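Long-range contacts in 2-dehydro-3-deoxy-D-arabinonate dehydratase (Sulfolobus solfataricus, PDB 2Q1A), which catalyses the magnesium-dependent dehydration of 2-dehydro-3-deoxy-D-arabinonate to 2,5-dioxopentanoate, a step in the pentose oxidation pathway that leads to 2-oxoglutarate: residues L141-L146 with D164-D169; G222-N227 with G255-P260; V148-N153 with N244-G249. All coordinates share one frame; numbering follows the deposited sequence.

Interaction 1. Residues L141-L146 with D164-D169; sequences LPEPEL and DVSARD. With MG (magnesium ion), chain B; 2KT (2-ketobutyric acid), chain C.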
loop_
_atom_site.group_PDB
_atom_site.type_symbol
_atom_site.label_atom_id
_atom_site.label_comp_id
_atom_site.label_asym_id
_atom_site.label_seq_id
_atom_site.Cartn_x
_atom_site.Cartn_y
_atom_site.Cartn_z
ATOM N N LEU A 141 27.109 -18.470 25.129
ATOM C CA LEU A 141 27.555 -17.285 25.857
ATOM C C LEU A 141 27.076 -15.989 25.211
ATOM O O LEU A 141 27.031 -15.893 23.984
ATOM C CB LEU A 141 29.088 -17.258 25.955
ATOM C CG LEU A 141 29.814 -18.273 26.848
ATOM C CD1 LEU A 141 31.324 -18.037 26.788
ATOM C CD2 LEU A 141 29.309 -18.224 28.299
ATOM N N PRO A 142 26.714 -14.986 26.028
ATOM C CA PRO A 142 26.405 -13.689 25.439
ATOM C C PRO A 142 27.689 -12.917 25.145
ATOM O O PRO A 142 28.651 -13.008 25.911
ATOM C CB PRO A 142 25.601 -12.991 26.538
ATOM C CG PRO A 142 26.115 -13.589 27.821
ATOM C CD PRO A 142 26.565 -14.986 27.499
ATOM N N GLU A 143 27.714 -12.178 24.040
ATOM C CA GLU A 143 28.877 -11.366 23.718
ATOM C C GLU A 143 28.529 -9.873 23.747
ATOM O O GLU A 143 27.870 -9.361 22.838
ATOM C CB GLU A 143 29.488 -11.797 22.380
ATOM C CG GLU A 143 30.055 -13.232 22.383
ATOM C CD GLU A 143 30.816 -13.599 21.101
ATOM O OE1 GLU A 143 31.296 -14.754 20.995
ATOM O OE2 GLU A 143 30.933 -12.735 20.199
ATOM N N PRO A 144 28.952 -9.173 24.811
ATOM C CA PRO A 144 28.670 -7.744 24.949
ATOM C C PRO A 144 29.499 -6.940 23.966
ATOM O O PRO A 144 30.728 -7.008 23.999
ATOM C CB PRO A 144 29.092 -7.430 26.392
ATOM C CG PRO A 144 30.075 -8.479 26.750
ATOM C CD PRO A 144 29.714 -9.705 25.956
ATOM N N GLU A 145 28.830 -6.199 23.087
ATOM C CA GLU A 145 29.518 -5.501 22.005
ATOM C C GLU A 145 28.944 -4.113 21.748
ATOM O O GLU A 145 27.742 -3.890 21.895
ATOM C CB GLU A 145 29.454 -6.332 20.721
ATOM C CG GLU A 145 29.969 -7.763 20.866
ATOM C CD GLU A 145 30.157 -8.488 19.543
ATOM O OE1 GLU A 145 30.399 -9.716 19.578
ATOM O OE2 GLU A 145 30.081 -7.843 18.468
ATOM N N LEU A 146 29.814 -3.180 21.380
ATOM C CA LEU A 146 29.382 -1.902 20.836
ATOM C C LEU A 146 29.033 -2.102 19.358
ATOM O O LEU A 146 29.773 -2.761 18.611
ATOM C CB LEU A 146 30.481 -0.846 20.987
ATOM C CG LEU A 146 30.248 0.531 20.355
ATOM C CD1 LEU A 146 29.193 1.314 21.122
ATOM C CD2 LEU A 146 31.555 1.317 20.276
ATOM N N ASP A 164 25.830 -10.317 20.812
ATOM C CA ASP A 164 26.098 -11.348 19.813
ATOM C C ASP A 164 26.027 -12.744 20.461
ATOM O O ASP A 164 27.044 -13.365 20.784
ATOM C CB ASP A 164 27.447 -11.072 19.106
ATOM C CG ASP A 164 27.891 -12.204 18.175
ATOM O OD1 ASP A 164 27.051 -12.977 17.674
ATOM O OD2 ASP A 164 29.111 -12.319 17.940
ATOM N N VAL A 165 24.805 -13.233 20.639
ATOM C CA VAL A 165 24.578 -14.531 21.275
ATOM C C VAL A 165 25.226 -15.654 20.449
ATOM O O VAL A 165 24.941 -15.797 19.263
ATOM C CB VAL A 165 23.058 -14.783 21.508
ATOM C CG1 VAL A 165 22.834 -16.005 22.370
ATOM C CG2 VAL A 165 22.410 -13.567 22.157
ATOM N N SER A 166 26.101 -16.437 21.078
ATOM C CA SER A 166 26.884 -17.455 20.355
ATOM C C SER A 166 26.854 -18.849 20.997
ATOM O O SER A 166 27.217 -19.005 22.167
ATOM C CB SER A 166 28.346 -16.999 20.206
ATOM O OG SER A 166 28.446 -15.631 19.839
ATOM N N ALA A 167 26.432 -19.856 20.226
ATOM C CA ALA A 167 26.586 -21.269 20.616
ATOM C C ALA A 167 28.054 -21.688 20.495
ATOM O O ALA A 167 28.456 -22.351 19.530
ATOM C CB ALA A 167 25.692 -22.173 19.770
ATOM N N ARG A 168 28.844 -21.291 21.491
ATOM C CA ARG A 168 30.294 -21.492 21.507
ATOM C C ARG A 168 30.749 -22.948 21.354
ATOM O O ARG A 168 31.804 -23.213 20.769
ATOM C CB ARG A 168 30.889 -20.874 22.775
ATOM C CG ARG A 168 30.767 -19.344 22.846
ATOM C CD ARG A 168 31.630 -18.664 21.791
ATOM N NE ARG A 168 32.985 -19.207 21.800
ATOM C CZ ARG A 168 33.978 -18.736 22.550
ATOM N NH1 ARG A 168 33.781 -17.688 23.343
ATOM N NH2 ARG A 168 35.174 -19.309 22.501
ATOM N N ASP A 169 29.965 -23.892 21.865
ATOM C CA ASP A 169 30.339 -25.304 21.741
ATOM C C ASP A 169 30.339 -25.776 20.294
ATOM O O ASP A 169 31.225 -26.540 19.898
ATOM C CB ASP A 169 29.473 -26.218 22.623
ATOM C CG ASP A 169 27.995 -26.140 22.289
ATOM O OD1 ASP A 169 27.478 -25.010 22.116
ATOM O OD2 ASP A 169 27.349 -27.214 22.217
HETATM MG MG MG B . 30.851 -11.454 18.590
HETATM C C4 2KT C . 33.530 -14.590 16.447
HETATM C C3 2KT C . 34.163 -13.615 17.005
HETATM C C2 2KT C . 33.410 -12.776 17.595
HETATM O O3 2KT C . 32.181 -12.850 17.520
HETATM C C 2KT C . 33.950 -11.784 18.316
HETATM O OXT 2KT C . 35.194 -11.675 18.413
HETATM O O 2KT C . 33.191 -10.967 18.893
HETATM O O HOH W 1 31.948 -15.847 23.872
HETATM O O HOH W 2 31.044 -9.913 17.026
#

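Interaction 2. Residues G222-N227 with G255-P260; sequences GSVNTN and GTAIVP. With 2KT (2-ketobutyric acid), chain C.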
loop_
_atom_site.group_PDB
_atom_site.type_symbol
_atom_site.label_atom_id
_atom_site.label_comp_id
_atom_site.label_asym_id
_atom_site.label_seq_id
_atom_site.Cartn_x
_atom_site.Cartn_y
_atom_site.Cartn_z
ATOM N N GLY A 222 31.898 -8.926 34.491
ATOM C CA GLY A 222 33.105 -8.581 33.738
ATOM C C GLY A 222 33.012 -7.229 33.064
ATOM O O GLY A 222 31.937 -6.818 32.624
ATOM N N SER A 223 34.144 -6.536 32.974
ATOM C CA SER A 223 34.177 -5.207 32.377
ATOM C C SER A 223 35.472 -4.919 31.610
ATOM O O SER A 223 36.571 -5.134 32.127
ATOM C CB SER A 223 33.944 -4.144 33.449
ATOM O OG SER A 223 33.510 -2.930 32.866
ATOM N N VAL A 224 35.326 -4.443 30.373
ATOM C CA VAL A 224 36.455 -4.006 29.544
ATOM C C VAL A 224 36.139 -2.648 28.901
ATOM O O VAL A 224 34.995 -2.380 28.525
ATOM C CB VAL A 224 36.817 -5.049 28.446
ATOM C CG1 VAL A 224 37.909 -4.526 27.530
ATOM C CG2 VAL A 224 37.256 -6.371 29.065
ATOM N N ASN A 225 37.152 -1.793 28.792
ATOM C CA ASN A 225 37.010 -0.498 28.133
ATOM C C ASN A 225 37.399 -0.567 26.651
ATOM O O ASN A 225 38.258 -1.364 26.255
ATOM C CB ASN A 225 37.814 0.578 28.870
ATOM C CG ASN A 225 37.387 1.994 28.495
ATOM O OD1 ASN A 225 37.764 2.516 27.442
ATOM N ND2 ASN A 225 36.604 2.625 29.368
ATOM N N THR A 226 36.753 0.274 25.843
ATOM C CA THR A 226 36.923 0.269 24.388
ATOM C C THR A 226 38.274 0.812 23.922
ATOM O O THR A 226 38.615 0.702 22.737
ATOM C CB THR A 226 35.783 1.033 23.668
ATOM O OG1 THR A 226 35.529 2.274 24.339
ATOM C CG2 THR A 226 34.506 0.199 23.638
ATOM N N ASN A 227 39.044 1.393 24.843
ATOM C CA ASN A 227 40.424 1.783 24.545
ATOM C C ASN A 227 41.341 0.570 24.336
ATOM O O ASN A 227 42.516 0.718 24.010
ATOM C CB ASN A 227 40.981 2.738 25.614
ATOM C CG ASN A 227 40.947 2.151 27.022
ATOM O OD1 ASN A 227 41.128 0.948 27.225
ATOM N ND2 ASN A 227 40.725 3.016 28.004
ATOM N N GLY A 255 32.563 -6.668 17.750
ATOM C CA GLY A 255 33.366 -7.691 18.439
ATOM C C GLY A 255 33.407 -7.535 19.956
ATOM O O GLY A 255 33.287 -6.420 20.477
ATOM N N THR A 256 33.580 -8.650 20.664
ATOM C CA THR A 256 33.576 -8.646 22.135
ATOM C C THR A 256 34.959 -8.800 22.776
ATOM O O THR A 256 35.886 -9.347 22.170
ATOM C CB THR A 256 32.629 -9.729 22.717
ATOM O OG1 THR A 256 32.382 -9.450 24.098
ATOM C CG2 THR A 256 33.227 -11.133 22.582
ATOM N N ALA A 257 35.079 -8.317 24.010
ATOM C CA ALA A 257 36.293 -8.487 24.811
ATOM C C ALA A 257 36.030 -9.266 26.106
ATOM O O ALA A 257 36.975 -9.659 26.798
ATOM C CB ALA A 257 36.902 -7.141 25.129
ATOM N N ILE A 258 34.755 -9.479 26.431
ATOM C CA ILE A 258 34.376 -10.165 27.663
ATOM C C ILE A 258 33.884 -11.583 27.369
ATOM O O ILE A 258 32.801 -11.780 26.804
ATOM C CB ILE A 258 33.320 -9.366 28.478
ATOM C CG1 ILE A 258 33.804 -7.931 28.723
ATOM C CG2 ILE A 258 33.029 -10.069 29.793
ATOM C CD1 ILE A 258 32.747 -6.980 29.233
ATOM N N VAL A 259 34.701 -12.560 27.753
ATOM C CA VAL A 259 34.433 -13.967 27.484
ATOM C C VAL A 259 34.417 -14.762 28.798
ATOM O O VAL A 259 35.477 -15.073 29.347
ATOM C CB VAL A 259 35.484 -14.573 26.506
ATOM C CG1 VAL A 259 35.116 -16.006 26.123
ATOM C CG2 VAL A 259 35.632 -13.709 25.254
ATOM N N PRO A 260 33.211 -15.067 29.324
ATOM C CA PRO A 260 33.059 -15.980 30.462
ATOM C C PRO A 260 33.692 -17.354 30.210
ATOM O O PRO A 260 33.982 -17.707 29.063
ATOM C CB PRO A 260 31.538 -16.117 30.594
ATOM C CG PRO A 260 30.998 -14.851 30.030
ATOM C CD PRO A 260 31.910 -14.520 28.887
HETATM C C4 2KT C . 33.530 -14.590 16.447
HETATM C C3 2KT C . 34.163 -13.615 17.005
HETATM C C2 2KT C . 33.410 -12.776 17.595
HETATM O O3 2KT C . 32.181 -12.850 17.520
HETATM C C 2KT C . 33.950 -11.784 18.316
HETATM O OXT 2KT C . 35.194 -11.675 18.413
HETATM O O 2KT C . 33.191 -10.967 18.893
#

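Interaction 3. Residues V148-N153 with N244-G249; sequences VVLDSN and NPIPDG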
loop_
_atom_site.group_PDB
_atom_site.type_symbol
_atom_site.label_atom_id
_atom_site.label_comp_id
_atom_site.label_asym_id
_atom_site.label_seq_id
_atom_site.Cartn_x
_atom_site.Cartn_y
_atom_site.Cartn_z
ATOM N N VAL A 148 27.396 -0.207 15.674
ATOM C CA VAL A 148 27.061 1.012 14.941
ATOM C C VAL A 148 25.858 0.804 14.023
ATOM O O VAL A 148 25.676 -0.279 13.458
ATOM C CB VAL A 148 28.264 1.559 14.120
ATOM C CG1 VAL A 148 29.292 2.217 15.034
ATOM C CG2 VAL A 148 28.910 0.457 13.264
ATOM N N VAL A 149 25.034 1.842 13.899
ATOM C CA VAL A 149 24.009 1.894 12.858
ATOM C C VAL A 149 24.597 2.665 11.672
ATOM O O VAL A 149 25.176 3.744 11.851
ATOM C CB VAL A 149 22.696 2.549 13.351
ATOM C CG1 VAL A 149 21.627 2.480 12.278
ATOM C CG2 VAL A 149 22.191 1.859 14.609
ATOM N N LEU A 150 24.457 2.098 10.474
ATOM C CA LEU A 150 25.061 2.668 9.257
ATOM C C LEU A 150 24.038 3.045 8.180
ATOM O O LEU A 150 22.952 2.464 8.122
ATOM C CB LEU A 150 26.074 1.680 8.663
ATOM C CG LEU A 150 27.108 1.086 9.621
ATOM C CD1 LEU A 150 27.780 -0.143 9.030
ATOM C CD2 LEU A 150 28.142 2.132 10.022
ATOM N N ASP A 151 24.386 4.017 7.336
ATOM C CA ASP A 151 23.673 4.217 6.058
ATOM C C ASP A 151 24.340 3.413 4.932
ATOM O O ASP A 151 25.316 2.693 5.173
ATOM C CB ASP A 151 23.497 5.710 5.696
ATOM C CG ASP A 151 24.800 6.396 5.271
ATOM O OD1 ASP A 151 25.728 5.730 4.754
ATOM O OD2 ASP A 151 24.880 7.633 5.444
ATOM N N SER A 152 23.814 3.536 3.710
ATOM C CA SER A 152 24.283 2.712 2.584
ATOM C C SER A 152 25.715 3.006 2.127
ATOM O O SER A 152 26.329 2.179 1.453
ATOM C CB SER A 152 23.306 2.759 1.401
ATOM O OG SER A 152 22.944 4.089 1.068
ATOM N N ASN A 153 26.250 4.162 2.513
ATOM C CA ASN A 153 27.641 4.506 2.208
ATOM C C ASN A 153 28.621 4.088 3.293
ATOM O O ASN A 153 29.835 4.211 3.121
ATOM C CB ASN A 153 27.792 6.007 1.943
ATOM C CG ASN A 153 26.927 6.492 0.797
ATOM O OD1 ASN A 153 26.277 7.525 0.908
ATOM N ND2 ASN A 153 26.905 5.742 -0.305
ATOM N N ASN A 244 29.783 -4.934 -1.685
ATOM C CA ASN A 244 28.706 -5.483 -0.878
ATOM C C ASN A 244 27.769 -4.386 -0.399
ATOM O O ASN A 244 28.017 -3.750 0.628
ATOM C CB ASN A 244 29.281 -6.276 0.297
ATOM C CG ASN A 244 28.252 -7.142 0.979
ATOM O OD1 ASN A 244 27.330 -7.653 0.344
ATOM N ND2 ASN A 244 28.411 -7.326 2.284
ATOM N N PRO A 245 26.688 -4.150 -1.157
ATOM C CA PRO A 245 25.727 -3.118 -0.794
ATOM C C PRO A 245 24.988 -3.501 0.479
ATOM O O PRO A 245 24.549 -4.642 0.621
ATOM C CB PRO A 245 24.757 -3.099 -1.988
ATOM C CG PRO A 245 24.855 -4.480 -2.574
ATOM C CD PRO A 245 26.307 -4.857 -2.395
ATOM N N ILE A 246 24.880 -2.541 1.392
ATOM C CA ILE A 246 24.110 -2.692 2.623
ATOM C C ILE A 246 23.022 -1.623 2.641
ATOM O O ILE A 246 23.282 -0.469 2.298
ATOM C CB ILE A 246 25.003 -2.597 3.899
ATOM C CG1 ILE A 246 25.816 -1.292 3.915
ATOM C CG2 ILE A 246 25.923 -3.826 4.001
ATOM C CD1 ILE A 246 26.335 -0.891 5.277
ATOM N N PRO A 247 21.785 -2.006 2.999
ATOM C CA PRO A 247 20.713 -1.006 3.049
ATOM C C PRO A 247 20.850 -0.011 4.209
ATOM O O PRO A 247 21.565 -0.281 5.174
ATOM C CB PRO A 247 19.441 -1.853 3.184
ATOM C CG PRO A 247 19.892 -3.177 3.696
ATOM C CD PRO A 247 21.320 -3.366 3.335
ATOM N N ASP A 248 20.178 1.136 4.099
ATOM C CA ASP A 248 20.123 2.112 5.193
ATOM C C ASP A 248 19.585 1.461 6.459
ATOM O O ASP A 248 18.543 0.791 6.427
ATOM C CB ASP A 248 19.221 3.300 4.840
ATOM C CG ASP A 248 19.730 4.097 3.656
ATOM O OD1 ASP A 248 20.955 4.343 3.554
ATOM O OD2 ASP A 248 18.883 4.491 2.828
ATOM N N GLY A 249 20.300 1.662 7.564
ATOM C CA GLY A 249 19.854 1.177 8.862
ATOM C C GLY A 249 20.467 -0.151 9.253
ATOM O O GLY A 249 20.105 -0.715 10.287
HETATM O O HOH W 3 26.223 -0.075 0.529
#

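Interaction 1. Residues L141-L146 with D164-D169
Glu-143, Glu-145 and Asp-164 converge on one magnesium ion, an acidic metal site of the kind found in the fumarylacetoacetate hydrolase (FAH) family, here built on a beta hairpin. Each acid gives a single oxygen: Glu-143 OE2 lies 2.1 Å from the magnesium and Asp-164 OD2 2.0 Å, with Glu-145 OE1 as the third protein ligand. Two oxygens of the bound 2-ketobutyric acid, O3 and O, and a water bring the count to six. Both bind the magnesium, which accounts for Glu-143 OE2 and Asp-164 OD2 lying 2.9 Å apart without a hydrogen bond. The Glu-143 and Asp-164 side chains run alongside each other and point the same way, yet their carboxylate planes are turned 78° apart. Both glutamates are extended beyond CG (chi2 -173° for Glu-143, -169° for Glu-145), which carries their carboxylates out to the ion.

The second oxygens are held by a second shell. Glu-143 OE1 forms a salt bridge with Arg-89 and accepts a hydrogen bond from a water that in turn accepts one from Arg-168 NH1, at the edge and in the plane of the guanidinium. Asp-164 OD1 pairs with Lys-118, while its metal-binding OD2 also meets Lys-182, a substrate-binding residue; Glu-145 OE2 is held by Thr-253.

Behind this shell, the paired backbones of strands 140-150 and 156-167 bring the acids together. Leu-141 and Ser-166 form an antiparallel hydrogen-bonded pair, and Asp-164 N donates to Glu-143 O. Arg-168 lays its CG 4.1 Å from Leu-141 CB. Ser-166 OG donates to Asp-164 O over 2.8 Å, approaching from above the carbonyl plane.

Interaction 2. Residues G222-N227 with G255-P260
Val-224 meets Ala-257 and Ile-258 in a contact of van der Waals packing that shows how a ligand-binding loop can be packed against a strand without one hydrogen bond between them. Ile-258 is the side chain to follow. Its CB carries CG1 anti to the carbonyl carbon (chi1 -53°), and this branch runs toward strand 217-225. There CG1 lies 3.8 Å from Val-224 CG2, the two side chains sliding past each other in opposite directions. One bond further, the CD1 tip reaches the strand backbone itself, 3.5 Å from Gly-222 O and 3.8 Å from Val-224 N, and it also brushes Ser-223 CA. The lack of a side chain at Gly-222 matters here, because a CB on it would collide with the other branch of Ile-258, CG2. Ile-258 also packs on Phe-220 of the same strand, and on Leu-210 and Pro-144.

Val-224 divides its branches between two partners. While CG2 faces the isoleucine, CG1, anti to the backbone N (chi1 175°), touches Ala-257 CB at 3.7 Å. The alanine methyl thus sits against the valine on one flank and has Tyr-83 as a further neighbour.

Just before this apolar patch the loop turns to polar work. Thr-256 N donates to O of 2-ketobutyric acid over 2.9 Å, and Thr-256 OG1 bonds to Pro-144 O while receiving a weak bond from Ile-258 N. The residues that follow the substrate-binding threonine therefore rest on an outermost strand, within this chain, of a five-stranded sheet, an arrangement that joins this sheet to the substrate pocket of an FAH-family enzyme.

Interaction 3. Residues V148-N153 with N244-G249
Ser-152 and Asp-248 carry the polar part of this contact, where the end of a strand meets a loop. Asp-248 turns CG to the side of its backbone N, opposite the carbonyl carbon (chi1 -63°), which brings OD1 to Ser-152. This oxygen accepts twice: from Ser-152 N at 3.0 Å, nearly along its C-O axis, and from Ser-152 OG at 3.2 Å, on the syn side and 34° out of the carboxylate plane. With an alanine here in place of Asp-248, the backbone N-H and hydroxyl of Ser-152 would probably lose their shared acceptor, leaving the turn less firmly tied to the loop. A backbone bond runs from Gly-249 N to Leu-150 O at 2.8 Å, and Ser-152 CA makes a CA-H...O contact with Ile-246 O. Within its own segment, Asp-151 OD1 receives Asn-153 N in an Asx turn.

The apolar part is thinner. Ile-246 CD1 meets Leu-150 CD1 at 4.1 Å, while Val-149 CG1 lies against Gly-249.

Leu-150 also packs on Ile-237 and Leu-240 of helix 233-241, and Ile-246 on Ile-241. The contact thus lies where strand 140-150 ends and the loop from that helix leads into strand 250-253, its antiparallel neighbour; Arg-123 of the second subunit packs on Ile-246.

Burial and chemistry change together across the three contacts. Interaction 1 is fully buried and dominated by charge, with acids gathered round a metal; interaction 2 lies nearer the surface and is held by packing, with no hydrogen bond between its segments; interaction 3 is partly buried and mixes backbone and carboxylate hydrogen bonds with a little apolar packing. Strand 140-150 supplies a segment to both interactions 1 and 3, whose centres are about 23 Å apart, so one strand serves the active site and a distant turn. Interactions 1 and 2 touch directly: Glu-145 OE2 and Gly-255 N are 2.8 Å apart, a probable hydrogen bond, and both contacts reach the 2-ketobutyric acid. Interaction 3 lies away from that site.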